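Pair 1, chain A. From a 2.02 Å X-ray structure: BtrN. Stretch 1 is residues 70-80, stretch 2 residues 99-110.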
# COMPACT_ATOMS: atom_id res chain seq x y z
N ASN A 70 -17.04 -3.83 2.93
CA ASN A 70 -16.60 -5.14 3.40
C ASN A 70 -15.40 -5.05 4.32
O ASN A 70 -14.74 -6.06 4.57
CB ASN A 70 -16.21 -6.05 2.23
CG ASN A 70 -17.41 -6.58 1.48
OD1 ASN A 70 -18.34 -7.11 2.08
ND2 ASN A 70 -17.38 -6.45 0.16
N LEU A 71 -15.10 -3.86 4.82
CA LEU A 71 -13.88 -3.67 5.60
C LEU A 71 -13.77 -4.62 6.81
O LEU A 71 -12.72 -5.23 7.01
CB LEU A 71 -13.70 -2.22 6.04
CG LEU A 71 -12.34 -2.02 6.72
CD1 LEU A 71 -11.20 -2.21 5.72
CD2 LEU A 71 -12.24 -0.67 7.42
N ASP A 72 -14.83 -4.76 7.60
CA ASP A 72 -14.76 -5.62 8.78
C ASP A 72 -14.43 -7.05 8.40
O ASP A 72 -13.60 -7.69 9.04
CB ASP A 72 -16.08 -5.60 9.56
CG ASP A 72 -16.33 -4.27 10.28
OD1 ASP A 72 -15.46 -3.38 10.22
OD2 ASP A 72 -17.41 -4.13 10.89
N LEU A 73 -15.12 -7.54 7.37
CA LEU A 73 -14.88 -8.87 6.80
C LEU A 73 -13.42 -9.02 6.40
O LEU A 73 -12.76 -10.00 6.77
CB LEU A 73 -15.76 -9.02 5.56
CG LEU A 73 -16.13 -10.36 4.90
CD1 LEU A 73 -15.65 -10.37 3.47
CD2 LEU A 73 -15.65 -11.58 5.67
N PHE A 74 -12.92 -8.04 5.64
CA PHE A 74 -11.54 -8.07 5.16
C PHE A 74 -10.53 -8.05 6.30
O PHE A 74 -9.52 -8.76 6.26
CB PHE A 74 -11.27 -6.91 4.20
CG PHE A 74 -12.00 -7.02 2.88
CD1 PHE A 74 -12.57 -8.22 2.50
CD2 PHE A 74 -12.11 -5.93 2.04
CE1 PHE A 74 -13.24 -8.33 1.29
CE2 PHE A 74 -12.78 -6.03 0.83
CZ PHE A 74 -13.34 -7.23 0.46
N VAL A 75 -10.78 -7.23 7.31
CA VAL A 75 -9.89 -7.18 8.47
C VAL A 75 -9.93 -8.49 9.27
O VAL A 75 -8.90 -9.02 9.69
CB VAL A 75 -10.23 -5.98 9.38
CG1 VAL A 75 -9.41 -6.03 10.65
CG2 VAL A 75 -9.98 -4.67 8.63
N GLY A 76 -11.14 -9.02 9.48
CA GLY A 76 -11.31 -10.28 10.17
C GLY A 76 -10.59 -11.42 9.45
O GLY A 76 -10.02 -12.31 10.09
N MSE A 77 -10.62 -11.40 8.12
CA MSE A 77 -9.94 -12.42 7.33
C MSE A 77 -8.41 -12.37 7.47
O MSE A 77 -7.74 -13.40 7.38
CB MSE A 77 -10.33 -12.32 5.85
CG MSE A 77 -11.77 -12.72 5.57
SE MSE A 77 -12.28 -12.46 3.68
CE MSE A 77 -11.20 -13.88 2.90
N THR A 78 -7.86 -11.18 7.70
CA THR A 78 -6.41 -11.09 7.85
C THR A 78 -5.97 -11.84 9.08
O THR A 78 -4.96 -12.54 9.07
CB THR A 78 -5.88 -9.65 7.94
OG1 THR A 78 -6.22 -9.11 9.22
CG2 THR A 78 -6.47 -8.80 6.85
N THR A 79 -6.76 -11.71 10.14
CA THR A 79 -6.49 -12.39 11.40
C THR A 79 -6.58 -13.92 11.25
O THR A 79 -5.92 -14.68 11.97
CB THR A 79 -7.45 -11.89 12.52
OG1 THR A 79 -7.29 -10.48 12.70
CG2 THR A 79 -7.20 -12.59 13.82
N GLU A 80 -7.39 -14.37 10.30
CA GLU A 80 -7.58 -15.81 10.07
C GLU A 80 -6.49 -16.36 9.18
O GLU A 80 -5.94 -17.43 9.45
CB GLU A 80 -8.94 -16.07 9.41
CG GLU A 80 -10.00 -16.62 10.34
CD GLU A 80 -9.89 -18.11 10.55
OE1 GLU A 80 -9.90 -18.55 11.72
OE2 GLU A 80 -9.79 -18.86 9.54
N LYS A 99 -16.82 3.88 17.78
CA LYS A 99 -17.34 2.54 17.53
C LYS A 99 -16.59 1.79 16.43
O LYS A 99 -16.22 0.62 16.62
CB LYS A 99 -18.83 2.62 17.20
CG LYS A 99 -19.52 1.29 17.02
CD LYS A 99 -21.03 1.50 17.04
CE LYS A 99 -21.74 0.61 16.05
NZ LYS A 99 -21.89 -0.77 16.55
N ARG A 100 -16.37 2.43 15.29
CA ARG A 100 -15.57 1.81 14.22
C ARG A 100 -14.16 1.50 14.72
O ARG A 100 -13.60 0.44 14.42
CB ARG A 100 -15.48 2.72 12.98
CG ARG A 100 -16.79 2.94 12.24
CD ARG A 100 -17.38 1.63 11.71
NE ARG A 100 -16.67 1.11 10.53
CZ ARG A 100 -16.23 -0.15 10.41
NH1 ARG A 100 -16.40 -1.03 11.40
NH2 ARG A 100 -15.62 -0.54 9.30
N LEU A 101 -13.60 2.42 15.49
CA LEU A 101 -12.25 2.25 16.01
C LEU A 101 -12.17 0.99 16.86
O LEU A 101 -11.27 0.16 16.69
CB LEU A 101 -11.87 3.47 16.85
CG LEU A 101 -10.42 3.74 17.26
CD1 LEU A 101 -10.35 5.11 17.93
CD2 LEU A 101 -9.87 2.69 18.21
N GLN A 102 -13.09 0.85 17.81
CA GLN A 102 -13.02 -0.26 18.73
C GLN A 102 -13.32 -1.57 18.03
O GLN A 102 -12.74 -2.60 18.34
CB GLN A 102 -13.95 -0.04 19.93
CG GLN A 102 -13.54 1.15 20.80
CD GLN A 102 -14.25 1.16 22.15
OE1 GLN A 102 -15.10 0.32 22.42
NE2 GLN A 102 -13.89 2.12 23.00
N THR A 103 -14.24 -1.52 17.06
CA THR A 103 -14.61 -2.68 16.26
C THR A 103 -13.42 -3.14 15.41
O THR A 103 -13.06 -4.31 15.42
CB THR A 103 -15.80 -2.36 15.34
OG1 THR A 103 -16.96 -2.09 16.14
CG2 THR A 103 -16.10 -3.52 14.40
N LEU A 104 -12.82 -2.20 14.68
CA LEU A 104 -11.66 -2.52 13.86
C LEU A 104 -10.48 -3.02 14.69
O LEU A 104 -9.77 -3.93 14.27
CB LEU A 104 -11.26 -1.31 13.00
CG LEU A 104 -12.28 -1.07 11.88
CD1 LEU A 104 -12.10 0.27 11.20
CD2 LEU A 104 -12.24 -2.21 10.87
N THR A 105 -10.27 -2.43 15.87
CA THR A 105 -9.22 -2.91 16.77
C THR A 105 -9.46 -4.37 17.18
O THR A 105 -8.55 -5.20 17.12
CB THR A 105 -9.08 -2.01 18.00
OG1 THR A 105 -8.75 -0.68 17.59
CG2 THR A 105 -7.98 -2.53 18.92
N GLU A 106 -10.68 -4.68 17.61
CA GLU A 106 -11.01 -6.05 18.00
C GLU A 106 -10.83 -7.03 16.83
O GLU A 106 -10.41 -8.17 17.03
CB GLU A 106 -12.44 -6.13 18.52
CG GLU A 106 -12.99 -7.54 18.66
CD GLU A 106 -14.44 -7.56 19.09
OE1 GLU A 106 -15.31 -7.93 18.26
OE2 GLU A 106 -14.72 -7.21 20.26
N LEU A 107 -11.13 -6.59 15.62
CA LEU A 107 -10.99 -7.43 14.44
C LEU A 107 -9.54 -7.70 14.02
O LEU A 107 -9.27 -8.68 13.33
CB LEU A 107 -11.77 -6.84 13.26
CG LEU A 107 -13.29 -6.81 13.43
CD1 LEU A 107 -13.89 -6.01 12.30
CD2 LEU A 107 -13.89 -8.21 13.47
N GLY A 108 -8.62 -6.83 14.44
CA GLY A 108 -7.21 -7.08 14.19
C GLY A 108 -6.32 -5.89 13.88
O GLY A 108 -5.09 -6.02 13.91
N ILE A 109 -6.91 -4.72 13.59
CA ILE A 109 -6.09 -3.55 13.28
C ILE A 109 -5.21 -3.18 14.46
O ILE A 109 -5.70 -2.99 15.58
CB ILE A 109 -6.94 -2.31 12.88
CG1 ILE A 109 -7.76 -2.59 11.62
CG2 ILE A 109 -6.03 -1.07 12.66
CD1 ILE A 109 -6.93 -3.12 10.45
N GLN A 110 -3.90 -3.06 14.23
CA GLN A 110 -2.98 -2.73 15.31
C GLN A 110 -2.63 -1.25 15.34
O GLN A 110 -2.09 -0.75 16.33
CB GLN A 110 -1.70 -3.57 15.19
CG GLN A 110 -1.95 -5.06 15.42
CD GLN A 110 -0.70 -5.89 15.26
OE1 GLN A 110 0.41 -5.36 15.33
NE2 GLN A 110 -0.87 -7.19 15.05

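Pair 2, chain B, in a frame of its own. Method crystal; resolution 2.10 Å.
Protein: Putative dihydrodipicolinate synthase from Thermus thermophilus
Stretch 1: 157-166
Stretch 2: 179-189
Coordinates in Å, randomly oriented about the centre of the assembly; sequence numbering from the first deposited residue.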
# COMPACT_ATOMS: atom_id res chain seq x y z
N ASP B 157 13.70 -2.29 7.06
CA ASP B 157 12.77 -2.14 8.18
C ASP B 157 13.51 -2.69 9.39
O ASP B 157 13.49 -3.90 9.64
CB ASP B 157 11.49 -2.95 7.92
CG ASP B 157 10.51 -2.88 9.09
OD1 ASP B 157 10.90 -2.39 10.17
OD2 ASP B 157 9.36 -3.32 8.92
N LEU B 158 14.16 -1.81 10.13
CA LEU B 158 14.94 -2.23 11.28
C LEU B 158 14.15 -2.78 12.46
O LEU B 158 14.73 -3.25 13.43
CB LEU B 158 15.89 -1.11 11.73
CG LEU B 158 16.91 -0.64 10.67
CD1 LEU B 158 18.18 -0.17 11.35
CD2 LEU B 158 17.25 -1.76 9.71
N SER B 159 12.82 -2.71 12.39
CA SER B 159 11.98 -3.27 13.44
C SER B 159 12.18 -4.78 13.35
O SER B 159 12.19 -5.48 14.36
CB SER B 159 10.50 -2.94 13.22
OG SER B 159 10.22 -1.61 13.60
N ARG B 160 12.35 -5.27 12.13
CA ARG B 160 12.56 -6.70 11.91
C ARG B 160 13.92 -7.11 12.46
O ARG B 160 14.05 -8.14 13.12
CB ARG B 160 12.47 -7.03 10.41
CG ARG B 160 11.07 -6.86 9.81
CD ARG B 160 11.07 -7.10 8.30
NE ARG B 160 11.51 -8.45 7.95
CZ ARG B 160 10.71 -9.49 7.79
NH1 ARG B 160 9.39 -9.36 7.93
NH2 ARG B 160 11.21 -10.68 7.49
N ILE B 161 14.94 -6.30 12.20
CA ILE B 161 16.29 -6.58 12.68
C ILE B 161 16.28 -6.62 14.21
O ILE B 161 16.88 -7.50 14.82
CB ILE B 161 17.30 -5.49 12.22
CG1 ILE B 161 17.29 -5.37 10.69
CG2 ILE B 161 18.69 -5.83 12.73
CD1 ILE B 161 17.81 -6.57 9.96
N ALA B 162 15.60 -5.65 14.82
CA ALA B 162 15.51 -5.57 16.28
C ALA B 162 14.82 -6.82 16.83
O ALA B 162 15.19 -7.33 17.89
CB ALA B 162 14.73 -4.32 16.69
N PHE B 163 13.83 -7.31 16.09
CA PHE B 163 13.10 -8.52 16.48
C PHE B 163 14.05 -9.72 16.51
O PHE B 163 14.09 -10.45 17.50
CB PHE B 163 11.96 -8.79 15.50
CG PHE B 163 11.26 -10.10 15.74
CD1 PHE B 163 10.17 -10.17 16.60
CD2 PHE B 163 11.69 -11.26 15.11
CE1 PHE B 163 9.52 -11.39 16.84
CE2 PHE B 163 11.05 -12.48 15.34
CZ PHE B 163 9.97 -12.55 16.21
N TYR B 164 14.80 -9.93 15.44
CA TYR B 164 15.73 -11.06 15.39
C TYR B 164 16.68 -10.99 16.58
O TYR B 164 16.96 -12.00 17.23
CB TYR B 164 16.57 -11.05 14.11
CG TYR B 164 15.80 -10.87 12.81
CD1 TYR B 164 14.59 -11.52 12.59
CD2 TYR B 164 16.32 -10.08 11.79
CE1 TYR B 164 13.91 -11.38 11.38
CE2 TYR B 164 15.65 -9.93 10.58
CZ TYR B 164 14.45 -10.58 10.38
OH TYR B 164 13.79 -10.42 9.18
N GLN B 165 17.17 -9.79 16.85
CA GLN B 165 18.12 -9.55 17.94
C GLN B 165 17.57 -9.90 19.32
O GLN B 165 18.24 -10.52 20.13
CB GLN B 165 18.57 -8.09 17.93
CG GLN B 165 19.52 -7.72 19.06
CD GLN B 165 19.89 -6.25 19.07
OE1 GLN B 165 19.01 -5.39 19.06
NE2 GLN B 165 21.18 -5.96 19.09
N ALA B 166 16.33 -9.49 19.58
CA ALA B 166 15.72 -9.73 20.88
C ALA B 166 15.13 -11.13 21.07
O ALA B 166 15.11 -11.65 22.18
CB ALA B 166 14.64 -8.67 21.14
N PRO B 179 21.95 2.13 3.25
CA PRO B 179 21.67 3.40 3.93
C PRO B 179 21.49 3.37 5.45
O PRO B 179 21.73 4.37 6.12
CB PRO B 179 20.42 3.91 3.21
CG PRO B 179 20.59 3.35 1.82
CD PRO B 179 21.04 1.93 2.11
N THR B 180 21.07 2.23 6.01
CA THR B 180 20.87 2.12 7.46
C THR B 180 21.85 1.14 8.09
O THR B 180 21.62 0.66 9.21
CB THR B 180 19.44 1.63 7.79
OG1 THR B 180 19.20 0.39 7.11
CG2 THR B 180 18.40 2.66 7.36
N PHE B 181 22.94 0.86 7.39
CA PHE B 181 23.93 -0.10 7.85
C PHE B 181 24.34 0.01 9.32
O PHE B 181 24.26 -0.97 10.06
CB PHE B 181 25.17 -0.04 6.95
CG PHE B 181 26.10 -1.21 7.14
CD1 PHE B 181 25.60 -2.51 7.24
CD2 PHE B 181 27.48 -1.02 7.20
CE1 PHE B 181 26.45 -3.60 7.40
CE2 PHE B 181 28.34 -2.11 7.36
CZ PHE B 181 27.83 -3.40 7.46
N LEU B 182 24.77 1.19 9.76
CA LEU B 182 25.20 1.34 11.15
C LEU B 182 24.04 1.06 12.10
O LEU B 182 24.25 0.52 13.19
CB LEU B 182 25.76 2.75 11.40
CG LEU B 182 26.29 3.00 12.81
CD1 LEU B 182 27.33 1.95 13.18
CD2 LEU B 182 26.91 4.40 12.89
N GLY B 183 22.83 1.41 11.70
CA GLY B 183 21.67 1.16 12.54
C GLY B 183 21.44 -0.33 12.70
O GLY B 183 21.10 -0.80 13.79
N ALA B 184 21.61 -1.08 11.62
CA ALA B 184 21.42 -2.53 11.65
C ALA B 184 22.47 -3.17 12.55
O ALA B 184 22.16 -4.09 13.31
CB ALA B 184 21.53 -3.10 10.25
N LEU B 185 23.70 -2.68 12.46
CA LEU B 185 24.79 -3.21 13.28
C LEU B 185 24.48 -2.98 14.76
O LEU B 185 24.70 -3.87 15.59
CB LEU B 185 26.12 -2.52 12.92
CG LEU B 185 26.65 -2.81 11.51
CD1 LEU B 185 27.98 -2.08 11.32
CD2 LEU B 185 26.84 -4.31 11.32
N ALA B 186 23.97 -1.80 15.08
CA ALA B 186 23.63 -1.48 16.46
C ALA B 186 22.56 -2.46 16.93
O ALA B 186 22.52 -2.83 18.10
CB ALA B 186 23.11 -0.05 16.55
N LEU B 187 21.70 -2.87 16.00
CA LEU B 187 20.63 -3.79 16.31
C LEU B 187 20.98 -5.27 16.12
O LEU B 187 20.11 -6.11 15.89
CB LEU B 187 19.37 -3.41 15.52
CG LEU B 187 18.73 -2.09 15.98
CD1 LEU B 187 17.63 -1.67 15.03
CD2 LEU B 187 18.18 -2.25 17.41
N GLY B 188 22.28 -5.58 16.19
CA GLY B 188 22.71 -6.97 16.11
C GLY B 188 23.09 -7.68 14.82
O GLY B 188 23.47 -8.85 14.87
N ALA B 189 22.99 -7.02 13.67
CA ALA B 189 23.34 -7.69 12.42
C ALA B 189 24.80 -8.14 12.45
O ALA B 189 25.67 -7.43 12.96
CB ALA B 189 23.11 -6.75 11.24
O HOH W 1 19.56 -8.44 14.56

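The sharpest difference lies at one matched position, Asp A72 in pair 1 and Leu B158 in pair 2. Asp A72 reaches across to a charge: its OD1 lies 2.8 Å from Arg A100 NH1 and 3.0 Å from Arg A100 NH2, two hydrogen bonds of one salt bridge, with the carboxylate oxygen at the edge of the guanidinium. Leu B158 carries no charge and packs by van der Waals contact instead. Its CD1 lies 3.5 Å from Gly B183 C, and its CB 3.8 Å from Leu B187 CD1.

Around this exchange the backbone hardly changes. Fourteen central residues superpose at 0.5 Å, the helices run roughly parallel (27° in pair 1, 21° in pair 2), and their axes approach to 9.3 and 9.6 Å. The buried areas, 420 and 425 Å², are nearly equal, although the chemistry differs.

The partners of the key residue change with it. Arg A100 matches Thr B180, which still touches Leu B158, OG1 to CD2 at 3.9 Å. Thr A103 matches Gly B183, where an ideal CB would sit a tight 3.1 Å from Leu B158 CD1; the bare backbone leaves room for the leucine. In pair 1 the aspartate sits as a knob among Arg A100, Thr A103, Leu A104 and Leu A107.

The constant element is a leucine near the close of the second helix, Leu A107 and Leu B187, both with chi1 m and chi2 t. Each packs against a beta-branched residue: Val A75 CG1 is 3.6 Å from Leu A107 CB, and Ile B161 CG2 is 3.8 Å from Leu B187 CB. The backbones come closest beside it, at Gly A76 and Ala B162: Gly A76 CA is 5.1 Å from Leu A107 CA, and Ala B162 CA is 5.4 Å from Leu B187 CA. Small residues suit that spacing; the methyl of Ala B162 still fits, its CB 4.1 Å from Leu B187 CD2.

The leucine carbonyl is served in two ways. Thr A79 OG1 donates to Leu A107 O at 2.7 Å, a direct tie between the stretches. Its match, Gln B165, makes no hydrogen bond across; water 1 donates to both Leu B187 O (2.7 Å) and Ile B161 O (2.9 Å), bridging the stretches.

Glycine follows in both, Gly A108 and Gly B188, at positive phi, where a CB would jam against the preceding carbonyl. It would also fall 2.4 Å from Thr A79 OG1 in pair 1 and 3.0 Å from Gln B165 NE2 in pair 2. In both, the leucine-glycine turn is kept and a glycine or alanine lies nearest the leucine, while the flanking chemistry varies.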